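Local coordinates for pesticidal crystal protein CRY4AA (Bacillus thuringiensis, PDB 2C9K), which binds to midgut epithelial cells of mosquito larvae and promotes their colloid-osmotic lysis as a pore-forming toxin, at residues F50-Q53 with T54-I58; D181-P184 with V185-A189; T224-T227 with Y228-K231; I500-K503 with D504-I508; P553-G557 with T558-N562. All coordinates share one frame; numbering follows the deposited sequence.

Contact 1 (F50-Q53 with T54-I58); sequences FITQ and TKNII
The flat carbonyl group of Phe50 is approached on its two faces by the same residue: Thr54 N comes from one side of the plane and Thr54 OG1 from the other, each donating to Phe50 O at 3.2 Å. Neither donor lies in the plane; OG1 is tilted 23° from it and N 32°. The Thr54 hydroxyl stands beside its own backbone N (chi1 -71°), which turns it back down the helix to the carbonyl four residues earlier. Farther out, the Phe50 ring meets the rings of Tyr6 and Trp47, the latter nearly at a right angle, and rests on helix 140-164. The second flat group, the Asn56 amide, lies alongside Thr52 with both side chains pointing the same way; its ND2 is 3.2 Å from Thr52 CG2. The Thr52 hydroxyl is turned to Ser48 O instead. All this sits on the C-terminal two and a half turns of helix 46-58, in the N-terminal alpha-helical domain of the three-domain Cry toxin fold. Lys55 N donates to Ile51 O at 2.9 Å in a nearly straight bond, and Asn56 N to Thr52 O at 2.8 Å in a bent one. At the end of the helix Thr54 O takes two donors, Ile57 N at 3.0 Å and Ile58 N at 3.2 Å. Ile57 and Thr54 turn to helix 222-240, whereas Ile58 lies on helix 129-137.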
# COMPACT_ATOMS: atom_id res chain seq x y z
N PHE A 50 -0.05 19.43 -0.37
CA PHE A 50 0.76 18.23 -0.54
C PHE A 50 2.23 18.56 -0.26
O PHE A 50 2.91 17.83 0.46
CB PHE A 50 0.63 17.66 -1.96
CG PHE A 50 -0.67 16.93 -2.21
CD1 PHE A 50 -0.83 16.15 -3.35
CD2 PHE A 50 -1.74 17.03 -1.32
CE1 PHE A 50 -2.03 15.49 -3.62
CE2 PHE A 50 -2.95 16.38 -1.57
CZ PHE A 50 -3.09 15.61 -2.72
N ILE A 51 2.71 19.67 -0.81
CA ILE A 51 4.10 20.07 -0.62
C ILE A 51 4.38 20.56 0.80
O ILE A 51 5.38 20.18 1.42
CB ILE A 51 4.52 21.17 -1.62
CG1 ILE A 51 4.29 20.68 -3.05
CG2 ILE A 51 5.98 21.51 -1.44
CD1 ILE A 51 4.71 21.68 -4.08
N THR A 52 3.51 21.40 1.33
CA THR A 52 3.70 21.92 2.67
C THR A 52 3.72 20.79 3.68
O THR A 52 4.58 20.76 4.56
CB THR A 52 2.58 22.90 3.03
OG1 THR A 52 2.61 23.99 2.11
CG2 THR A 52 2.76 23.42 4.44
N GLN A 53 2.80 19.84 3.55
CA GLN A 53 2.73 18.73 4.49
C GLN A 53 4.00 17.88 4.44
O GLN A 53 4.51 17.46 5.48
CB GLN A 53 1.51 17.84 4.22
CG GLN A 53 1.27 16.82 5.33
CD GLN A 53 0.02 15.97 5.12
OE1 GLN A 53 -0.33 15.16 5.98
NE2 GLN A 53 -0.64 16.16 3.99
N THR A 54 4.51 17.63 3.25
CA THR A 54 5.73 16.85 3.12
C THR A 54 6.89 17.60 3.78
O THR A 54 7.64 17.03 4.57
CB THR A 54 6.06 16.58 1.65
OG1 THR A 54 5.12 15.65 1.12
CG2 THR A 54 7.47 16.02 1.50
N LYS A 55 7.00 18.88 3.44
CA LYS A 55 8.05 19.76 3.97
C LYS A 55 7.95 19.89 5.49
O LYS A 55 8.95 20.15 6.16
CB LYS A 55 7.92 21.14 3.32
CG LYS A 55 8.96 22.16 3.77
CD LYS A 55 8.42 23.57 3.57
CE LYS A 55 9.51 24.55 3.17
NZ LYS A 55 10.01 24.31 1.77
N ASN A 56 6.75 19.73 6.03
CA ASN A 56 6.54 19.84 7.46
C ASN A 56 7.09 18.64 8.20
O ASN A 56 7.38 18.72 9.38
CB ASN A 56 5.06 20.02 7.79
CG ASN A 56 4.57 21.44 7.54
OD1 ASN A 56 5.23 22.41 7.92
ND2 ASN A 56 3.40 21.56 6.92
N ILE A 57 7.22 17.52 7.51
CA ILE A 57 7.74 16.32 8.15
C ILE A 57 9.27 16.25 8.02
O ILE A 57 9.96 15.80 8.93
CB ILE A 57 7.06 15.04 7.56
CG1 ILE A 57 7.92 14.42 6.47
CG2 ILE A 57 5.70 15.39 7.01
CD1 ILE A 57 8.81 13.31 6.98
N ILE A 58 9.79 16.71 6.89
CA ILE A 58 11.24 16.70 6.66
C ILE A 58 11.87 17.92 7.33
O ILE A 58 13.07 17.96 7.57
CB ILE A 58 11.56 16.73 5.17
CG1 ILE A 58 11.03 15.46 4.51
CG2 ILE A 58 13.05 16.85 4.96
CD1 ILE A 58 11.33 15.36 3.03

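Contact 2 (D181-P184 with V185-A189); sequences DYYP and VLTKA
Tyr183, Leu186 and Thr187 meet at the first turn of helix 183-208, a long helix of the toxin's N-terminal helical bundle. Its start is marked by Asp181, whose OD1 accepts a weak capping bond from Tyr183 N at 3.4 Å. The close-packed side is that of Tyr182 and Leu186, both buried. Leu186 N donates to Tyr182 O at 2.7 Å, Leu186 CB rests against the same carbonyl oxygen, and the two side chains continue onto Leu154 of helix 140-164. Tyr182 also lies on helix 103-123. The Tyr183 ring is partly exposed. Leu186 CD2 lies at the edge of this ring, in its plane, 4.0 Å from Tyr183 CD1, while Thr187 OG1 sits over one face, displaced toward the rim. With CG opposite its backbone N (chi1 -169°), the tyrosine extends beside these residues one turn on, and its hydroxyl is bonded to Asp247. The other side of the turn is loose: Pro184 and Lys188 are exposed, and a weak bond of 3.3 Å from Lys188 N to Pro184 O joins them, with Lys188 CB beside that oxygen and the chain beyond it bent at chi2 and chi4. Thr187 grips Tyr183 O twice: its N donates from 36° above the carbonyl plane, while OG1, also at 3.2 Å, comes in almost in line with the C=O bond.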
# COMPACT_ATOMS: atom_id res chain seq x y z
N ASP A 181 -0.99 5.60 -32.34
CA ASP A 181 -0.86 4.42 -31.49
C ASP A 181 -0.03 4.77 -30.26
O ASP A 181 1.20 4.86 -30.33
CB ASP A 181 -0.18 3.29 -32.27
CG ASP A 181 0.21 2.13 -31.39
OD1 ASP A 181 -0.63 1.70 -30.57
OD2 ASP A 181 1.35 1.65 -31.53
N TYR A 182 -0.71 4.96 -29.13
CA TYR A 182 -0.03 5.32 -27.89
C TYR A 182 0.45 4.16 -27.03
O TYR A 182 0.98 4.38 -25.95
CB TYR A 182 -0.94 6.20 -27.02
CG TYR A 182 -1.43 7.46 -27.68
CD1 TYR A 182 -2.42 7.42 -28.66
CD2 TYR A 182 -0.91 8.70 -27.32
CE1 TYR A 182 -2.89 8.58 -29.26
CE2 TYR A 182 -1.37 9.87 -27.91
CZ TYR A 182 -2.37 9.81 -28.88
OH TYR A 182 -2.85 10.96 -29.46
N TYR A 183 0.28 2.92 -27.50
CA TYR A 183 0.71 1.79 -26.69
C TYR A 183 2.21 1.71 -26.40
O TYR A 183 2.61 1.31 -25.31
CB TYR A 183 0.24 0.46 -27.28
CG TYR A 183 0.44 -0.68 -26.31
CD1 TYR A 183 -0.02 -0.59 -25.00
CD2 TYR A 183 1.13 -1.84 -26.69
CE1 TYR A 183 0.21 -1.60 -24.08
CE2 TYR A 183 1.36 -2.86 -25.77
CZ TYR A 183 0.90 -2.73 -24.47
OH TYR A 183 1.13 -3.72 -23.56
N PRO A 184 3.06 2.05 -27.38
CA PRO A 184 4.48 1.97 -27.06
C PRO A 184 4.83 3.05 -26.03
O PRO A 184 5.71 2.88 -25.20
CB PRO A 184 5.14 2.22 -28.41
CG PRO A 184 4.15 1.64 -29.37
CD PRO A 184 2.85 2.18 -28.83
N VAL A 185 4.10 4.16 -26.09
CA VAL A 185 4.30 5.28 -25.18
C VAL A 185 3.69 5.03 -23.80
O VAL A 185 4.24 5.46 -22.78
CB VAL A 185 3.70 6.58 -25.76
CG1 VAL A 185 3.87 7.72 -24.78
CG2 VAL A 185 4.36 6.91 -27.07
N LEU A 186 2.53 4.36 -23.78
CA LEU A 186 1.83 4.06 -22.53
C LEU A 186 2.78 3.26 -21.67
O LEU A 186 2.98 3.54 -20.49
CB LEU A 186 0.58 3.23 -22.82
CG LEU A 186 -0.15 2.60 -21.63
CD1 LEU A 186 -0.56 3.68 -20.65
CD2 LEU A 186 -1.37 1.84 -22.14
N THR A 187 3.36 2.25 -22.30
CA THR A 187 4.31 1.38 -21.65
C THR A 187 5.48 2.17 -21.06
O THR A 187 5.68 2.16 -19.84
CB THR A 187 4.80 0.33 -22.67
OG1 THR A 187 3.73 -0.56 -22.97
CG2 THR A 187 6.01 -0.44 -22.14
N LYS A 188 6.24 2.86 -21.90
CA LYS A 188 7.38 3.65 -21.44
C LYS A 188 7.02 4.60 -20.30
O LYS A 188 7.85 4.88 -19.44
CB LYS A 188 7.98 4.45 -22.60
CG LYS A 188 9.49 4.31 -22.77
CD LYS A 188 9.88 2.85 -22.98
CE LYS A 188 11.29 2.69 -23.55
NZ LYS A 188 11.43 3.26 -24.94
N ALA A 189 5.79 5.09 -20.31
CA ALA A 189 5.31 6.01 -19.27
C ALA A 189 5.10 5.28 -17.94
O ALA A 189 5.36 5.84 -16.87
CB ALA A 189 4.01 6.66 -19.72

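Contact 3 (T224-T227 with Y228-K231); sequences TYNT and YRTK
The Arg229 guanidinium stands at 90° to the ring of Tyr225, one helical turn earlier. NH1 lies at the ring's edge, in its plane, 3.7 Å from Tyr225 CE2, and that carbon is in turn over one face of the guanidinium; the arrangement is therefore not a cation-pi stack. Asn226 takes the guanidinium from its edge. Arg229 NH2 donates to Asn226 OD1 at 2.8 Å in a nearly straight bond, in the plane of the guanidinium and on a lone pair of the amide oxygen, although the two flat groups are turned 81° apart. A bend at chi3 (60°) in the otherwise extended arginine brings its head round to this amide. A water accepts from Arg229 NE at 2.8 Å and donates to both Asn226 OD1 and Thr230 OG1. Asn226 and Thr230 lie on the face of helix 222-240, the last long helix of the toxin's helical domain, that is turned to strand 262-267: Asn226 ND2 and Thr230 OG1 both bond to Tyr264 O. Arg229 NH1 forms a separate salt bridge with Glu283. Elsewhere on the helix, Thr227 and Lys231 run side by side in the same direction, Thr227 CG2 3.6 Å from Lys231 NZ, and the Thr227 hydroxyl bonds back to Asn223 O. Lys231 N donates to Thr227 O at 2.9 Å, and Tyr228 N to Thr224 O at 3.1 Å. The Tyr228 ring leads away onto helix 183-208.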
# COMPACT_ATOMS: atom_id res chain seq x y z
N THR A 224 10.56 10.42 12.16
CA THR A 224 10.45 11.26 10.97
C THR A 224 10.53 10.35 9.75
O THR A 224 9.82 10.52 8.78
CB THR A 224 11.59 12.30 10.95
OG1 THR A 224 11.43 13.19 12.06
CG2 THR A 224 11.57 13.08 9.64
N TYR A 225 11.42 9.38 9.83
CA TYR A 225 11.63 8.42 8.77
C TYR A 225 10.33 7.65 8.57
O TYR A 225 9.85 7.48 7.46
CB TYR A 225 12.76 7.46 9.18
CG TYR A 225 13.11 6.42 8.15
CD1 TYR A 225 14.15 6.63 7.24
CD2 TYR A 225 12.39 5.24 8.06
CE1 TYR A 225 14.45 5.69 6.26
CE2 TYR A 225 12.68 4.30 7.09
CZ TYR A 225 13.71 4.52 6.20
OH TYR A 225 13.99 3.56 5.26
N ASN A 226 9.75 7.21 9.68
CA ASN A 226 8.52 6.45 9.62
C ASN A 226 7.32 7.25 9.11
O ASN A 226 6.50 6.74 8.35
CB ASN A 226 8.22 5.86 11.00
CG ASN A 226 7.02 4.96 10.99
OD1 ASN A 226 7.05 3.87 10.42
ND2 ASN A 226 5.93 5.41 11.62
N THR A 227 7.21 8.51 9.51
CA THR A 227 6.10 9.34 9.08
C THR A 227 6.15 9.54 7.57
O THR A 227 5.15 9.37 6.86
CB THR A 227 6.11 10.72 9.78
OG1 THR A 227 6.02 10.53 11.19
CG2 THR A 227 4.94 11.56 9.32
N TYR A 228 7.32 9.90 7.08
CA TYR A 228 7.51 10.13 5.65
C TYR A 228 7.11 8.89 4.84
O TYR A 228 6.58 9.01 3.73
CB TYR A 228 8.96 10.49 5.38
CG TYR A 228 9.27 10.62 3.92
CD1 TYR A 228 8.82 11.71 3.18
CD2 TYR A 228 10.01 9.64 3.27
CE1 TYR A 228 9.10 11.83 1.83
CE2 TYR A 228 10.30 9.75 1.92
CZ TYR A 228 9.85 10.84 1.21
OH TYR A 228 10.18 10.94 -0.13
N ARG A 229 7.37 7.71 5.40
CA ARG A 229 7.07 6.43 4.76
C ARG A 229 5.57 6.17 4.73
O ARG A 229 5.02 5.73 3.71
CB ARG A 229 7.78 5.30 5.51
CG ARG A 229 7.43 3.89 5.03
CD ARG A 229 8.34 2.84 5.65
NE ARG A 229 8.24 2.81 7.10
CZ ARG A 229 9.13 2.20 7.89
NH1 ARG A 229 10.17 1.57 7.36
NH2 ARG A 229 8.98 2.24 9.20
N THR A 230 4.91 6.44 5.84
CA THR A 230 3.48 6.23 5.92
C THR A 230 2.73 7.18 5.00
O THR A 230 1.82 6.77 4.29
CB THR A 230 3.00 6.43 7.36
OG1 THR A 230 3.65 5.47 8.20
CG2 THR A 230 1.50 6.25 7.44
N LYS A 231 3.13 8.45 4.99
CA LYS A 231 2.47 9.44 4.14
C LYS A 231 2.72 9.18 2.67
O LYS A 231 1.79 9.21 1.87
CB LYS A 231 2.94 10.87 4.49
CG LYS A 231 2.84 11.23 5.96
CD LYS A 231 1.43 11.05 6.50
CE LYS A 231 1.40 11.08 8.03
NZ LYS A 231 1.53 12.45 8.63
O HOH W 1 5.79 3.29 8.38

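Contact 4 (I500-K503 with D504-I508); sequences IDFK and DHFKI
Ile500, Phe502 and Phe506 fold together on the inside of the connection between strands 499-501 and 505-511, which passes from one sheet to another. Phe506 lies in the middle. Ile500 CD1 sits over the centre of one face of its ring, 3.6 Å from the centroid and 13° off the normal, a CH-pi contact. The edge of the same ring, at CD2 and CE2, points at a face of Phe502 in a T-shaped pair, with centroids 4.9 Å apart and planes at 78°; Phe506 CE2 stands over the rim of the Phe502 ring rather than its middle. Phe502 is met at its own edge by His505 CA, 3.5 Å from CE1. The CB of Phe506 leads inward from its strand, and a chi1 of 76° then swings the ring between Ile500 and Phe502. The sheets joined here are those of the C-terminal domain, a beta sandwich, and the two touching parts run nearly back on each other. Ile602 of strand 600-609 packs against all three side chains, and Phe589 of strand 584-591 stacks on Phe506. The connection starts with an inverse gamma turn centred on Asp501, closed by a weak bond of 3.2 Å from Phe502 N to Ile500 O. On its outer side a long salt bridge, 3.7 Å, joins Lys503 NZ to Asp501 OD1, while Asp501 OD2 pairs with Lys487. Asp504 OD1 is approached by His505 N from the anti side, somewhat out of the carboxylate plane, and bonds to Ser486 OG; Asp504 OD2 takes Ala485 N.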
# COMPACT_ATOMS: atom_id res chain seq x y z
N ILE A 500 7.97 -13.18 -2.40
CA ILE A 500 8.45 -14.47 -1.91
C ILE A 500 9.75 -14.85 -2.62
O ILE A 500 9.84 -14.77 -3.85
CB ILE A 500 7.44 -15.63 -2.19
CG1 ILE A 500 6.23 -15.52 -1.26
CG2 ILE A 500 8.12 -16.98 -2.00
CD1 ILE A 500 5.25 -16.68 -1.43
N ASP A 501 10.74 -15.26 -1.83
CA ASP A 501 12.04 -15.71 -2.35
C ASP A 501 11.84 -17.22 -2.48
O ASP A 501 12.21 -17.99 -1.59
CB ASP A 501 13.15 -15.40 -1.34
CG ASP A 501 14.55 -15.42 -1.98
OD1 ASP A 501 14.82 -16.33 -2.80
OD2 ASP A 501 15.37 -14.54 -1.63
N PHE A 502 11.23 -17.63 -3.58
CA PHE A 502 10.90 -19.02 -3.86
C PHE A 502 12.10 -19.96 -3.97
O PHE A 502 12.77 -20.00 -5.00
CB PHE A 502 10.07 -19.06 -5.14
CG PHE A 502 9.34 -20.36 -5.37
CD1 PHE A 502 8.89 -21.12 -4.30
CD2 PHE A 502 9.05 -20.78 -6.67
CE1 PHE A 502 8.16 -22.30 -4.52
CE2 PHE A 502 8.32 -21.96 -6.89
CZ PHE A 502 7.88 -22.71 -5.81
N LYS A 503 12.35 -20.73 -2.92
CA LYS A 503 13.45 -21.69 -2.91
C LYS A 503 12.95 -23.15 -3.02
O LYS A 503 13.51 -23.95 -3.78
CB LYS A 503 14.28 -21.53 -1.63
CG LYS A 503 15.64 -20.87 -1.82
CD LYS A 503 15.52 -19.49 -2.44
CE LYS A 503 16.88 -18.83 -2.68
NZ LYS A 503 17.55 -18.37 -1.43
N ASP A 504 11.90 -23.48 -2.28
CA ASP A 504 11.35 -24.83 -2.29
C ASP A 504 9.88 -24.89 -2.69
O ASP A 504 9.54 -25.20 -3.83
CB ASP A 504 11.52 -25.47 -0.91
CG ASP A 504 11.28 -24.49 0.24
OD1 ASP A 504 10.47 -23.56 0.07
OD2 ASP A 504 11.90 -24.66 1.31
N HIS A 505 9.02 -24.59 -1.73
CA HIS A 505 7.58 -24.63 -1.96
C HIS A 505 6.87 -23.56 -1.14
O HIS A 505 7.46 -22.97 -0.23
CB HIS A 505 7.06 -25.99 -1.54
CG HIS A 505 7.35 -26.32 -0.11
ND1 HIS A 505 8.62 -26.63 0.34
CD2 HIS A 505 6.55 -26.36 0.98
CE1 HIS A 505 8.58 -26.85 1.65
NE2 HIS A 505 7.34 -26.69 2.06
N PHE A 506 5.61 -23.32 -1.47
CA PHE A 506 4.76 -22.36 -0.75
C PHE A 506 3.36 -22.56 -1.28
O PHE A 506 3.18 -22.86 -2.45
CB PHE A 506 5.25 -20.91 -0.92
CG PHE A 506 4.93 -20.28 -2.26
CD1 PHE A 506 3.67 -19.73 -2.50
CD2 PHE A 506 5.90 -20.18 -3.25
CE1 PHE A 506 3.40 -19.08 -3.71
CE2 PHE A 506 5.64 -19.53 -4.47
CZ PHE A 506 4.39 -18.99 -4.70
N LYS A 507 2.36 -22.45 -0.40
CA LYS A 507 0.97 -22.64 -0.81
C LYS A 507 0.01 -21.52 -0.44
O LYS A 507 -0.05 -21.08 0.71
CB LYS A 507 0.43 -23.95 -0.26
CG LYS A 507 -1.04 -24.21 -0.58
CD LYS A 507 -1.94 -23.90 0.60
CE LYS A 507 -1.68 -24.85 1.73
NZ LYS A 507 -2.23 -24.33 3.00
N ILE A 508 -0.75 -21.06 -1.42
CA ILE A 508 -1.73 -20.02 -1.17
C ILE A 508 -3.08 -20.71 -1.42
O ILE A 508 -3.21 -21.52 -2.34
CB ILE A 508 -1.49 -18.81 -2.12
CG1 ILE A 508 -2.81 -18.28 -2.67
CG2 ILE A 508 -0.58 -19.20 -3.25
CD1 ILE A 508 -3.59 -17.49 -1.68

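Contact 5 (P553-G557 with T558-N562); sequences PTFSG and TDYTN
Ser556 O accepts a hydrogen bond of 2.8 Å from a water that ties the two halves of the loop together, for the same water accepts a weak bond from Asp559 N at 3.0 Å. The bridge spans the bend at Gly557 and Thr558. Gly557 has a positive phi (111°), a backbone shape that glycine takes easily. Its own O bonds to Asn528 ND2. On the inside of the bend Phe555 and Tyr560 meet at their edges, almost perpendicular (87°), so that no face is covered by the other ring; the centroids are 5.8 Å apart. Phe555 CZ lies in the plane of the tyrosine ring, at its edge, 3.4 Å from Tyr560 CD2. The CB of Phe555 leads toward the other half, and a chi1 of 75° carries the ring on to Tyr560. This is the loop between strands 545-550 and 569-572 of the C-terminal beta-sandwich domain, largely at the surface. Phe555 rests on Ala526 at the end of strand 517-527, and its backbone, like that of Thr554, bonds to Ser527. Thr558 O lies over the centre of one face of the Tyr560 ring, and Tyr560 OH is bonded to Thr599 OG1; both rings also touch Asn528. Thr558 CB and CG2 lie alongside the Gly557 carbonyl, with CG2 3.5 Å from Gly557 O, while the Asp559 side chain leads away from the 553-557 half.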
# COMPACT_ATOMS: atom_id res chain seq x y z
N PRO A 553 15.52 -15.53 -17.09
CA PRO A 553 16.26 -14.52 -16.32
C PRO A 553 15.57 -13.20 -16.64
O PRO A 553 15.05 -13.04 -17.74
CB PRO A 553 17.65 -14.60 -16.92
CG PRO A 553 17.73 -16.01 -17.39
CD PRO A 553 16.40 -16.23 -18.02
N THR A 554 15.56 -12.27 -15.70
CA THR A 554 14.89 -10.99 -15.95
C THR A 554 15.75 -9.82 -15.49
O THR A 554 15.55 -8.68 -15.90
CB THR A 554 13.53 -10.94 -15.25
OG1 THR A 554 13.72 -10.84 -13.83
CG2 THR A 554 12.74 -12.21 -15.55
N PHE A 555 16.71 -10.11 -14.62
CA PHE A 555 17.61 -9.08 -14.13
C PHE A 555 18.94 -9.73 -13.80
O PHE A 555 19.09 -10.95 -13.90
CB PHE A 555 17.02 -8.40 -12.89
CG PHE A 555 17.09 -9.22 -11.64
CD1 PHE A 555 18.13 -9.03 -10.73
CD2 PHE A 555 16.11 -10.16 -11.34
CE1 PHE A 555 18.18 -9.76 -9.54
CE2 PHE A 555 16.16 -10.89 -10.16
CZ PHE A 555 17.20 -10.69 -9.25
N SER A 556 19.91 -8.90 -13.44
CA SER A 556 21.23 -9.40 -13.09
C SER A 556 21.73 -8.73 -11.82
O SER A 556 21.43 -7.56 -11.56
CB SER A 556 22.20 -9.17 -14.26
OG SER A 556 21.99 -7.90 -14.85
N GLY A 557 22.49 -9.48 -11.04
CA GLY A 557 22.99 -8.94 -9.79
C GLY A 557 22.28 -9.68 -8.68
O GLY A 557 21.62 -10.69 -8.92
N THR A 558 22.43 -9.19 -7.45
CA THR A 558 21.79 -9.82 -6.30
C THR A 558 21.01 -8.80 -5.49
O THR A 558 20.39 -9.15 -4.48
CB THR A 558 22.82 -10.46 -5.38
OG1 THR A 558 23.67 -9.44 -4.85
CG2 THR A 558 23.65 -11.48 -6.15
N ASP A 559 21.05 -7.54 -5.91
CA ASP A 559 20.33 -6.52 -5.18
C ASP A 559 18.87 -6.55 -5.60
O ASP A 559 18.49 -5.91 -6.59
CB ASP A 559 20.91 -5.14 -5.44
CG ASP A 559 20.61 -4.17 -4.31
OD1 ASP A 559 19.53 -4.31 -3.69
OD2 ASP A 559 21.44 -3.28 -4.06
N TYR A 560 18.07 -7.28 -4.83
CA TYR A 560 16.65 -7.42 -5.12
C TYR A 560 15.87 -6.26 -4.56
O TYR A 560 14.77 -5.96 -5.04
CB TYR A 560 16.13 -8.71 -4.49
CG TYR A 560 17.07 -9.87 -4.64
CD1 TYR A 560 17.60 -10.51 -3.52
CD2 TYR A 560 17.47 -10.30 -5.90
CE1 TYR A 560 18.49 -11.56 -3.66
CE2 TYR A 560 18.37 -11.35 -6.05
CZ TYR A 560 18.87 -11.97 -4.92
OH TYR A 560 19.76 -13.01 -5.07
N THR A 561 16.42 -5.61 -3.55
CA THR A 561 15.75 -4.48 -2.92
C THR A 561 15.46 -3.35 -3.88
O THR A 561 14.43 -2.69 -3.76
CB THR A 561 16.56 -3.89 -1.76
OG1 THR A 561 17.93 -4.28 -1.88
CG2 THR A 561 15.98 -4.35 -0.43
N ASN A 562 16.36 -3.11 -4.83
CA ASN A 562 16.14 -2.04 -5.77
C ASN A 562 15.90 -2.49 -7.20
O ASN A 562 16.41 -1.89 -8.15
CB ASN A 562 17.28 -1.01 -5.70
CG ASN A 562 18.63 -1.63 -5.40
OD1 ASN A 562 19.09 -2.55 -6.10
ND2 ASN A 562 19.29 -1.13 -4.35
O HOH W 2 21.04 -6.85 -8.83

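In the fold
All five contacts are local and follow one another along the chain, so none nests in or crosses another. Contacts 1, 2 and 3 lie on helices 46-58, 183-208 and 222-240 of the N-terminal bundle: the first near a helix end, the second at a helix start, the third within a helix. Contacts 1 and 3 touch, Ile57 packing on Thr224 and Tyr228, whereas contact 2 is about 18 Å from either by nearest atoms. The chain then runs through the middle domain before contact 4 closes a connection between two sheets of the C-terminal domain. Contact 5 bends a loop of that domain, its nearest atoms about 5 Å from contact 4 and about 10 Å from contact 3.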